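Local coordinates for protein glycosyl hydrolase (Rhizobium leguminosarum bv. trifolii, PDB 5NDX) that probably hydrolyses O-glycosidic bonds as a family 39 glycoside hydrolase, being a bacterial orthologue of human alpha-L-iduronidase, at residues 2-12 against 424-433; 437-446 against 517-527. The protein carries 2 engineered substitutions. One frame throughout, in Å; residues are numbered along the deposited sequence.

Contact 1 of 2, residues 2-12 against 424-433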
loop_
_atom_site.group_PDB
_atom_site.type_symbol
_atom_site.label_atom_id
_atom_site.label_comp_id
_atom_site.label_asym_id
_atom_site.label_seq_id
_atom_site.Cartn_x
_atom_site.Cartn_y
_atom_site.Cartn_z
ATOM N N ARG A 2 -20.449 -9.074 20.954
ATOM C CA ARG A 2 -19.857 -8.713 22.301
ATOM C C ARG A 2 -20.290 -7.283 22.756
ATOM O O ARG A 2 -20.454 -6.391 21.902
ATOM C CB ARG A 2 -18.314 -8.878 22.337
ATOM C CG ARG A 2 -17.534 -8.359 21.112
ATOM C CD ARG A 2 -16.000 -8.329 21.314
ATOM N NE ARG A 2 -15.362 -9.667 21.234
ATOM C CZ ARG A 2 -14.644 -10.303 22.181
ATOM N NH1 ARG A 2 -14.265 -9.772 23.369
ATOM N NH2 ARG A 2 -14.241 -11.544 21.889
ATOM N N GLU A 3 -20.532 -7.043 24.057
ATOM C CA GLU A 3 -20.921 -5.655 24.478
ATOM C C GLU A 3 -19.785 -4.751 24.978
ATOM O O GLU A 3 -19.753 -3.569 24.593
ATOM C CB GLU A 3 -22.063 -5.573 25.494
ATOM C CG GLU A 3 -22.681 -4.170 25.448
ATOM C CD GLU A 3 -23.946 -4.052 26.240
ATOM O OE1 GLU A 3 -24.996 -3.570 25.680
ATOM O OE2 GLU A 3 -23.854 -4.455 27.433
ATOM N N ARG A 4 -18.921 -5.278 25.852
ATOM C CA ARG A 4 -17.772 -4.528 26.350
ATOM C C ARG A 4 -16.608 -5.449 26.564
ATOM O O ARG A 4 -16.760 -6.462 27.174
ATOM C CB ARG A 4 -18.067 -3.756 27.636
ATOM C CG ARG A 4 -16.837 -3.032 28.149
ATOM C CD ARG A 4 -17.257 -2.031 29.162
ATOM N NE ARG A 4 -16.215 -1.349 29.938
ATOM C CZ ARG A 4 -15.758 -1.723 31.132
ATOM N NH1 ARG A 4 -16.099 -2.867 31.716
ATOM N NH2 ARG A 4 -14.919 -0.927 31.749
ATOM N N THR A 5 -15.455 -5.071 26.078
ATOM C CA THR A 5 -14.254 -5.835 26.291
ATOM C C THR A 5 -13.183 -4.996 26.961
ATOM O O THR A 5 -12.917 -3.881 26.507
ATOM C CB THR A 5 -13.706 -6.396 24.957
ATOM O OG1 THR A 5 -14.718 -7.179 24.319
ATOM C CG2 THR A 5 -12.494 -7.286 25.230
ATOM N N ARG A 6 -12.571 -5.524 28.019
ATOM C CA ARG A 6 -11.412 -4.872 28.661
ATOM C C ARG A 6 -10.193 -5.494 28.004
ATOM O O ARG A 6 -10.069 -6.718 27.972
ATOM C CB ARG A 6 -11.387 -5.002 30.224
ATOM C CG ARG A 6 -12.602 -4.387 30.972
ATOM C CD ARG A 6 -12.679 -4.499 32.549
ATOM N NE ARG A 6 -11.453 -3.941 33.161
ATOM C CZ ARG A 6 -11.327 -2.880 33.992
ATOM N NH1 ARG A 6 -12.363 -2.155 34.479
ATOM N NH2 ARG A 6 -10.096 -2.549 34.384
ATOM N N ILE A 7 -9.344 -4.669 27.383
ATOM C CA ILE A 7 -8.116 -5.144 26.739
ATOM C C ILE A 7 -6.919 -4.514 27.463
ATOM O O ILE A 7 -6.883 -3.297 27.612
ATOM C CB ILE A 7 -8.110 -4.761 25.272
ATOM C CG1 ILE A 7 -9.329 -5.358 24.551
ATOM C CG2 ILE A 7 -6.878 -5.280 24.563
ATOM C CD1 ILE A 7 -9.373 -5.001 23.074
ATOM N N ASN A 8 -5.981 -5.340 27.931
ATOM C CA ASN A 8 -4.747 -4.887 28.517
ATOM C C ASN A 8 -3.614 -5.297 27.606
ATOM O O ASN A 8 -3.442 -6.483 27.277
ATOM C CB ASN A 8 -4.466 -5.437 29.941
ATOM C CG ASN A 8 -3.091 -4.929 30.473
ATOM O OD1 ASN A 8 -2.938 -3.782 30.917
ATOM N ND2 ASN A 8 -2.060 -5.763 30.326
ATOM N N VAL A 9 -2.832 -4.306 27.213
ATOM C CA VAL A 9 -1.645 -4.504 26.416
ATOM C C VAL A 9 -0.448 -4.211 27.317
ATOM O O VAL A 9 -0.335 -3.099 27.864
ATOM C CB VAL A 9 -1.622 -3.552 25.238
ATOM C CG1 VAL A 9 -0.322 -3.643 24.478
ATOM C CG2 VAL A 9 -2.776 -3.862 24.269
ATOM N N ASP A 10 0.438 -5.185 27.451
ATOM C CA ASP A 10 1.611 -4.987 28.291
ATOM C C ASP A 10 2.849 -4.710 27.472
ATOM O O ASP A 10 3.449 -5.599 26.904
ATOM C CB ASP A 10 1.802 -6.171 29.240
ATOM C CG ASP A 10 2.972 -5.946 30.248
ATOM O OD1 ASP A 10 3.735 -4.937 30.215
ATOM O OD2 ASP A 10 3.075 -6.837 31.088
ATOM N N ALA A 11 3.214 -3.447 27.421
ATOM C CA ALA A 11 4.359 -3.003 26.624
ATOM C C ALA A 11 5.713 -3.515 27.137
ATOM O O ALA A 11 6.698 -3.482 26.380
ATOM C CB ALA A 11 4.414 -1.484 26.614
ATOM N N SER A 12 5.775 -3.948 28.404
ATOM C CA SER A 12 7.033 -4.457 28.975
ATOM C C SER A 12 7.214 -5.915 28.610
ATOM O O SER A 12 8.249 -6.474 28.904
ATOM C CB SER A 12 7.074 -4.272 30.509
ATOM O OG SER A 12 6.164 -5.166 31.151
ATOM N N THR A 424 -19.200 -2.008 19.522
ATOM C CA THR A 424 -18.901 -2.534 20.830
ATOM C C THR A 424 -18.139 -1.467 21.605
ATOM O O THR A 424 -17.546 -0.552 21.036
ATOM C CB THR A 424 -17.824 -3.653 20.929
ATOM O OG1 THR A 424 -17.135 -3.956 19.724
ATOM C CG2 THR A 424 -18.259 -4.758 21.572
ATOM N N ALA A 425 -18.034 -1.707 22.895
ATOM C CA ALA A 425 -17.276 -0.867 23.800
ATOM C C ALA A 425 -15.966 -1.566 24.153
ATOM O O ALA A 425 -15.974 -2.768 24.445
ATOM C CB ALA A 425 -18.109 -0.607 25.031
ATOM N N VAL A 426 -14.855 -0.821 24.093
ATOM C CA VAL A 426 -13.572 -1.319 24.527
ATOM C C VAL A 426 -12.982 -0.355 25.556
ATOM O O VAL A 426 -12.958 0.896 25.353
ATOM C CB VAL A 426 -12.592 -1.505 23.348
ATOM C CG1 VAL A 426 -11.193 -1.827 23.792
ATOM C CG2 VAL A 426 -13.100 -2.590 22.408
ATOM N N ARG A 427 -12.532 -0.931 26.668
ATOM C CA ARG A 427 -11.696 -0.202 27.618
ATOM C C ARG A 427 -10.294 -0.709 27.362
ATOM O O ARG A 427 -10.018 -1.890 27.574
ATOM C CB ARG A 427 -12.064 -0.443 29.058
ATOM C CG ARG A 427 -11.183 0.319 30.067
ATOM C CD ARG A 427 -11.454 -0.098 31.518
ATOM N NE ARG A 427 -10.505 0.598 32.377
ATOM C CZ ARG A 427 -10.697 1.789 32.955
ATOM N NH1 ARG A 427 -11.824 2.491 32.852
ATOM N NH2 ARG A 427 -9.713 2.295 33.662
ATOM N N LEU A 428 -9.437 0.174 26.867
ATOM C CA LEU A 428 -8.087 -0.201 26.496
ATOM C C LEU A 428 -7.151 0.307 27.577
ATOM O O LEU A 428 -7.143 1.491 27.872
ATOM C CB LEU A 428 -7.708 0.420 25.163
ATOM C CG LEU A 428 -6.263 0.196 24.683
ATOM C CD1 LEU A 428 -6.056 -1.273 24.388
ATOM C CD2 LEU A 428 -6.023 1.000 23.415
ATOM N N GLU A 429 -6.363 -0.596 28.124
ATOM C CA GLU A 429 -5.350 -0.298 29.131
ATOM C C GLU A 429 -3.989 -0.664 28.556
ATOM O O GLU A 429 -3.828 -1.710 27.963
ATOM C CB GLU A 429 -5.637 -1.104 30.407
ATOM C CG GLU A 429 -6.962 -0.649 31.021
ATOM C CD GLU A 429 -7.422 -1.384 32.273
ATOM O OE1 GLU A 429 -6.655 -2.206 32.797
ATOM O OE2 GLU A 429 -8.556 -1.117 32.753
ATOM N N VAL A 430 -3.021 0.211 28.706
ATOM C CA VAL A 430 -1.670 -0.104 28.290
ATOM C C VAL A 430 -0.808 0.042 29.560
ATOM O O VAL A 430 -0.794 1.100 30.169
ATOM C CB VAL A 430 -1.136 0.827 27.206
ATOM C CG1 VAL A 430 0.291 0.427 26.821
ATOM C CG2 VAL A 430 -2.015 0.802 25.971
ATOM N N SER A 431 -0.105 -1.015 29.922
ATOM C CA SER A 431 0.784 -1.005 31.076
ATOM C C SER A 431 2.212 -1.304 30.654
ATOM O O SER A 431 2.504 -1.538 29.493
ATOM C CB SER A 431 0.304 -2.051 32.099
ATOM O OG SER A 431 0.361 -3.327 31.524
ATOM N N GLY A 432 3.114 -1.267 31.625
ATOM C CA GLY A 432 4.526 -1.602 31.397
ATOM C C GLY A 432 5.253 -0.517 30.655
ATOM O O GLY A 432 6.235 -0.794 30.016
ATOM N N LEU A 433 4.759 0.722 30.682
ATOM C CA LEU A 433 5.434 1.795 29.929
ATOM C C LEU A 433 6.538 2.309 30.852
ATOM O O LEU A 433 6.422 2.167 32.058
ATOM C CB LEU A 433 4.485 2.964 29.647
ATOM C CG LEU A 433 3.302 2.696 28.683
ATOM C CD1 LEU A 433 2.264 3.795 28.828
ATOM C CD2 LEU A 433 3.792 2.552 27.277
HETATM O O HOH W 1 -14.317 2.056 31.472
#
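Ile-7 presses its CD1 onto CG1 of Val-426 (3.7 Å), and its CG2 approaches CD1 of Leu-428 on the same side. This is the packed face of a parallel strand pair in the beta-sandwich beside the TIM barrel, where the N-terminal strand 4-10 runs between 378-385 and 422-431. Ile-7 bonds to residues before and after its neighbour, as parallel strands require: its N donates to Arg-427 O (2.9 Å) and its O accepts from Glu-429 N (2.8 Å). Val-9 and Val-430 continue this buried face.

The opposite face, with Arg-4, Arg-6, Arg-427 and Glu-429, is polar and more exposed. Two salt bridges grip Glu-429 OE2, from Arg-6 NH2 (2.7 Å) and, through its anti lone pair, from Arg-427 NE (2.6 Å). A bend at chi3 (55°) turns the Arg-6 guanidinium over its neighbour, with Arg-427 CD above the centre of one face and the two guanidinium planes 19° apart; the shared carboxylate probably offsets the like charges. Farther out, a water accepts from Arg-4 NH2 (3.1 Å) and from Arg-427 NH1 (2.9 Å).

Contact 2 of 2, residues 437-446 against 517-527. Unlike the reference sequence in segment 437-446: Ile-440 (reference Leu).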
loop_
_atom_site.group_PDB
_atom_site.type_symbol
_atom_site.label_atom_id
_atom_site.label_comp_id
_atom_site.label_asym_id
_atom_site.label_seq_id
_atom_site.Cartn_x
_atom_site.Cartn_y
_atom_site.Cartn_z
ATOM N N ARG A 437 5.914 11.277 31.046
ATOM C CA ARG A 437 4.769 11.735 30.279
ATOM C C ARG A 437 4.658 10.929 28.987
ATOM O O ARG A 437 5.651 10.695 28.274
ATOM C CB ARG A 437 4.938 13.149 29.729
ATOM C CG ARG A 437 4.761 14.354 30.591
ATOM C CD ARG A 437 5.504 15.516 29.904
ATOM N NE ARG A 437 4.643 16.505 29.275
ATOM C CZ ARG A 437 4.970 17.282 28.231
ATOM N NH1 ARG A 437 6.137 17.191 27.604
ATOM N NH2 ARG A 437 4.076 18.147 27.765
ATOM N N HIS A 438 3.430 10.654 28.623
ATOM C CA HIS A 438 3.118 10.070 27.323
ATOM C C HIS A 438 1.967 10.810 26.724
ATOM O O HIS A 438 1.086 11.333 27.446
ATOM C CB HIS A 438 2.738 8.612 27.506
ATOM C CG HIS A 438 3.881 7.755 27.896
ATOM N ND1 HIS A 438 4.593 7.000 26.986
ATOM C CD2 HIS A 438 4.461 7.545 29.091
ATOM C CE1 HIS A 438 5.548 6.339 27.617
ATOM N NE2 HIS A 438 5.501 6.666 28.889
ATOM N N ALA A 439 1.924 10.779 25.406
ATOM C CA ALA A 439 0.804 11.325 24.638
ATOM C C ALA A 439 0.035 10.162 24.001
ATOM O O ALA A 439 0.636 9.169 23.527
ATOM C CB ALA A 439 1.310 12.266 23.573
ATOM N N ILE A 440 -1.290 10.268 24.059
ATOM C CA ILE A 440 -2.198 9.282 23.480
ATOM C C ILE A 440 -2.847 9.912 22.247
ATOM O O ILE A 440 -3.519 10.932 22.391
ATOM C CB ILE A 440 -3.267 8.862 24.486
ATOM C CG1 ILE A 440 -2.608 8.345 25.772
ATOM C CG2 ILE A 440 -4.184 7.776 23.882
ATOM C CD1 ILE A 440 -3.617 8.154 26.926
ATOM N N CYS A 441 -2.617 9.320 21.061
ATOM C CA CYS A 441 -3.182 9.749 19.794
ATOM C C CYS A 441 -4.098 8.644 19.311
ATOM O O CYS A 441 -3.676 7.490 19.258
ATOM C CB CYS A 441 -2.107 9.983 18.698
ATOM S SG CYS A 441 -0.706 10.944 19.333
ATOM N N LEU A 442 -5.352 9.004 19.010
ATOM C CA LEU A 442 -6.345 8.059 18.548
ATOM C C LEU A 442 -6.777 8.434 17.141
ATOM O O LEU A 442 -7.365 9.480 16.946
ATOM C CB LEU A 442 -7.544 8.074 19.475
ATOM C CG LEU A 442 -7.230 7.910 20.958
ATOM C CD1 LEU A 442 -8.449 8.279 21.779
ATOM C CD2 LEU A 442 -6.731 6.518 21.296
ATOM N N LEU A 443 -6.451 7.604 16.170
ATOM C CA LEU A 443 -6.848 7.815 14.785
ATOM C C LEU A 443 -7.972 6.808 14.427
ATOM O O LEU A 443 -7.919 5.652 14.860
ATOM C CB LEU A 443 -5.665 7.571 13.881
ATOM C CG LEU A 443 -4.471 8.469 14.099
ATOM C CD1 LEU A 443 -3.246 7.866 13.461
ATOM C CD2 LEU A 443 -4.777 9.806 13.441
ATOM N N ARG A 444 -8.936 7.247 13.620
ATOM C CA ARG A 444 -10.125 6.465 13.317
ATOM C C ARG A 444 -10.540 6.616 11.879
ATOM O O ARG A 444 -10.599 7.742 11.335
ATOM C CB ARG A 444 -11.286 6.924 14.215
ATOM C CG ARG A 444 -12.682 6.340 13.968
ATOM C CD ARG A 444 -12.746 4.849 14.103
ATOM N NE ARG A 444 -12.507 4.382 15.450
ATOM C CZ ARG A 444 -13.366 4.507 16.479
ATOM N NH1 ARG A 444 -14.530 5.121 16.356
ATOM N NH2 ARG A 444 -13.041 4.009 17.656
ATOM N N ILE A 445 -10.815 5.467 11.284
ATOM C CA ILE A 445 -11.509 5.356 10.030
ATOM C C ILE A 445 -12.851 4.641 10.305
ATOM O O ILE A 445 -12.868 3.475 10.657
ATOM C CB ILE A 445 -10.728 4.553 8.959
ATOM C CG1 ILE A 445 -9.335 5.137 8.781
ATOM C CG2 ILE A 445 -11.494 4.607 7.630
ATOM C CD1 ILE A 445 -8.402 4.263 7.985
ATOM N N ASP A 446 -13.944 5.366 10.124
ATOM C CA ASP A 446 -15.278 4.801 10.263
ATOM C C ASP A 446 -16.198 5.745 9.500
ATOM O O ASP A 446 -15.747 6.663 8.793
ATOM C CB ASP A 446 -15.684 4.541 11.722
ATOM C CG ASP A 446 -15.839 5.812 12.565
ATOM O OD1 ASP A 446 -15.959 6.921 11.962
ATOM O OD2 ASP A 446 -15.878 5.727 13.859
ATOM N N PRO A 517 -18.199 -1.419 10.577
ATOM C CA PRO A 517 -16.749 -1.591 10.593
ATOM C C PRO A 517 -15.974 -0.349 11.016
ATOM O O PRO A 517 -16.467 0.771 10.887
ATOM C CB PRO A 517 -16.427 -1.875 9.137
ATOM C CG PRO A 517 -17.469 -1.172 8.344
ATOM C CD PRO A 517 -18.694 -1.044 9.224
ATOM N N SER A 518 -14.754 -0.568 11.508
ATOM C CA SER A 518 -13.851 0.531 11.808
ATOM C C SER A 518 -12.451 0.044 12.005
ATOM O O SER A 518 -12.209 -1.147 12.247
ATOM C CB SER A 518 -14.321 1.316 13.066
ATOM O OG SER A 518 -14.129 0.528 14.255
ATOM N N LEU A 519 -11.520 0.975 11.816
ATOM C CA LEU A 519 -10.120 0.757 12.139
ATOM C C LEU A 519 -9.706 1.903 13.037
ATOM O O LEU A 519 -9.906 3.056 12.683
ATOM C CB LEU A 519 -9.254 0.775 10.867
ATOM C CG LEU A 519 -7.764 0.515 11.084
ATOM C CD1 LEU A 519 -7.506 -0.856 11.723
ATOM C CD2 LEU A 519 -7.002 0.598 9.733
ATOM N N THR A 520 -9.134 1.581 14.170
ATOM C CA THR A 520 -8.640 2.564 15.113
ATOM C C THR A 520 -7.126 2.335 15.302
ATOM O O THR A 520 -6.692 1.206 15.504
ATOM C CB THR A 520 -9.291 2.407 16.479
ATOM O OG1 THR A 520 -10.709 2.418 16.360
ATOM C CG2 THR A 520 -8.912 3.519 17.446
ATOM N N GLN A 521 -6.338 3.406 15.286
ATOM C CA GLN A 521 -4.898 3.287 15.634
ATOM C C GLN A 521 -4.666 4.069 16.923
ATOM O O GLN A 521 -5.045 5.240 17.022
ATOM C CB GLN A 521 -4.034 3.815 14.492
ATOM C CG GLN A 521 -2.609 3.321 14.528
ATOM C CD GLN A 521 -2.503 1.874 14.172
ATOM O OE1 GLN A 521 -3.367 1.310 13.471
ATOM N NE2 GLN A 521 -1.428 1.236 14.630
ATOM N N VAL A 522 -4.135 3.388 17.940
ATOM C CA VAL A 522 -3.822 4.008 19.212
ATOM C C VAL A 522 -2.272 4.101 19.303
ATOM O O VAL A 522 -1.577 3.080 19.259
ATOM C CB VAL A 522 -4.335 3.147 20.353
ATOM C CG1 VAL A 522 -4.048 3.824 21.700
ATOM C CG2 VAL A 522 -5.855 2.843 20.158
ATOM N N LEU A 523 -1.758 5.315 19.426
ATOM C CA LEU A 523 -0.348 5.564 19.588
ATOM C C LEU A 523 -0.175 6.132 20.968
ATOM O O LEU A 523 -0.886 7.084 21.337
ATOM C CB LEU A 523 0.141 6.584 18.566
ATOM C CG LEU A 523 -0.112 6.225 17.092
ATOM C CD1 LEU A 523 0.238 7.386 16.151
ATOM C CD2 LEU A 523 0.663 5.013 16.718
ATOM N N VAL A 524 0.697 5.507 21.750
ATOM C CA VAL A 524 1.061 6.004 23.076
ATOM C C VAL A 524 2.583 6.216 23.041
ATOM O O VAL A 524 3.336 5.245 22.944
ATOM C CB VAL A 524 0.708 5.019 24.161
ATOM C CG1 VAL A 524 1.092 5.584 25.516
ATOM C CG2 VAL A 524 -0.799 4.709 24.155
ATOM N N VAL A 525 3.019 7.476 23.038
ATOM C CA VAL A 525 4.412 7.767 22.746
ATOM C C VAL A 525 5.063 8.549 23.907
ATOM O O VAL A 525 4.419 9.385 24.487
ATOM C CB VAL A 525 4.589 8.512 21.425
ATOM C CG1 VAL A 525 4.051 7.666 20.311
ATOM C CG2 VAL A 525 3.901 9.866 21.407
ATOM N N PRO A 526 6.339 8.255 24.240
ATOM C CA PRO A 526 7.009 8.966 25.312
ATOM C C PRO A 526 7.451 10.354 24.874
ATOM O O PRO A 526 7.441 10.668 23.710
ATOM C CB PRO A 526 8.218 8.083 25.626
ATOM C CG PRO A 526 8.543 7.458 24.302
ATOM C CD PRO A 526 7.176 7.170 23.697
ATOM N N ASP A 527 7.783 11.191 25.839
ATOM C CA ASP A 527 8.283 12.531 25.602
ATOM C C ASP A 527 9.828 12.450 25.450
ATOM O O ASP A 527 10.514 12.119 26.393
ATOM C CB ASP A 527 7.889 13.424 26.781
ATOM C CG ASP A 527 8.364 14.854 26.634
ATOM O OD1 ASP A 527 8.942 15.224 25.614
ATOM O OD2 ASP A 527 8.163 15.626 27.576
HETATM O O HOH W 2 8.166 9.917 28.653
#
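Thr-520 OG1 is gripped by two nitrogens of one guanidinium, Arg-444 NE at 2.8 Å and, in a weak bond, Arg-444 NH2 at 3.1 Å. The hydroxyl sits at the edge of the guanidinium, near its plane. Arg-444 reaches it by folding back: CG stands opposite the backbone N, and bends at chi2 (60°) and chi3 (66°) lay the guanidinium beside the strand. Its other branch, NH1, forms a salt bridge with Asp-446 OD2 (2.9 Å), and NH2 also donates to Asp-513 O, so the buried group is held on several sides. A leucine here would probably leave Thr-520 OG1 without these donors and Asp-446 OD2 without its countercharge. Asp-446 is steadied from its other oxygen, OD1, by Glu-448 N.

The two strands form a regular antiparallel pair of the beta-sandwich, with strand 436-445 lying between 518-526 and 493-503. In the hydrogen-bonded pair of Cys-441 and Leu-523, each backbone N donates to the other residue's O. One face carries Leu-442 and Val-522 side by side, CD2 of Leu-442 lying 3.8 Å from Val-522 CG1 and close to CG2 as well; this face turns to strand 508-516. On the other face Ala-439 and Cys-441 meet Ala-609, while Gln-521 turns its amide to Ser-410 and Ser-408.

Toward the start of strand 436-445, CE1 of His-438 rests on Pro-526 CB (3.8 Å), and its NE2 bonds to Val-434 O. Beyond it, Arg-437 NH1 makes a salt bridge to Asp-527 OD2 at 2.6 Å, in the guanidinium plane but 58° out of the carboxylate plane. Asp-527 OD1 makes a second one, to Arg-612. Here a water bridges Arg-437 O (2.7 Å) and Asp-527 N.

The two contacts lie in the same beta-sandwich, their centres about 13 Å apart, and strands 422-431 and 436-445 follow one another in the chain. Their apolar faces meet in the interior: Leu-428 CD2 of contact 1 packs on Val-522 CG2 of contact 2 at 3.7 Å. At the turn between them Leu-433 bridges both, its CD1 being 3.9 Å from Val-524 CG1 and its CB 3.9 Å from His-438 NE2. Both lie away from the two ligand sites; Tyr-140, Tyr-216 and Phe-309 help line one, which holds a methylumbelliferyl glycoside. Contact 1 ties the segment leading into the first barrel strand to one that follows the barrel.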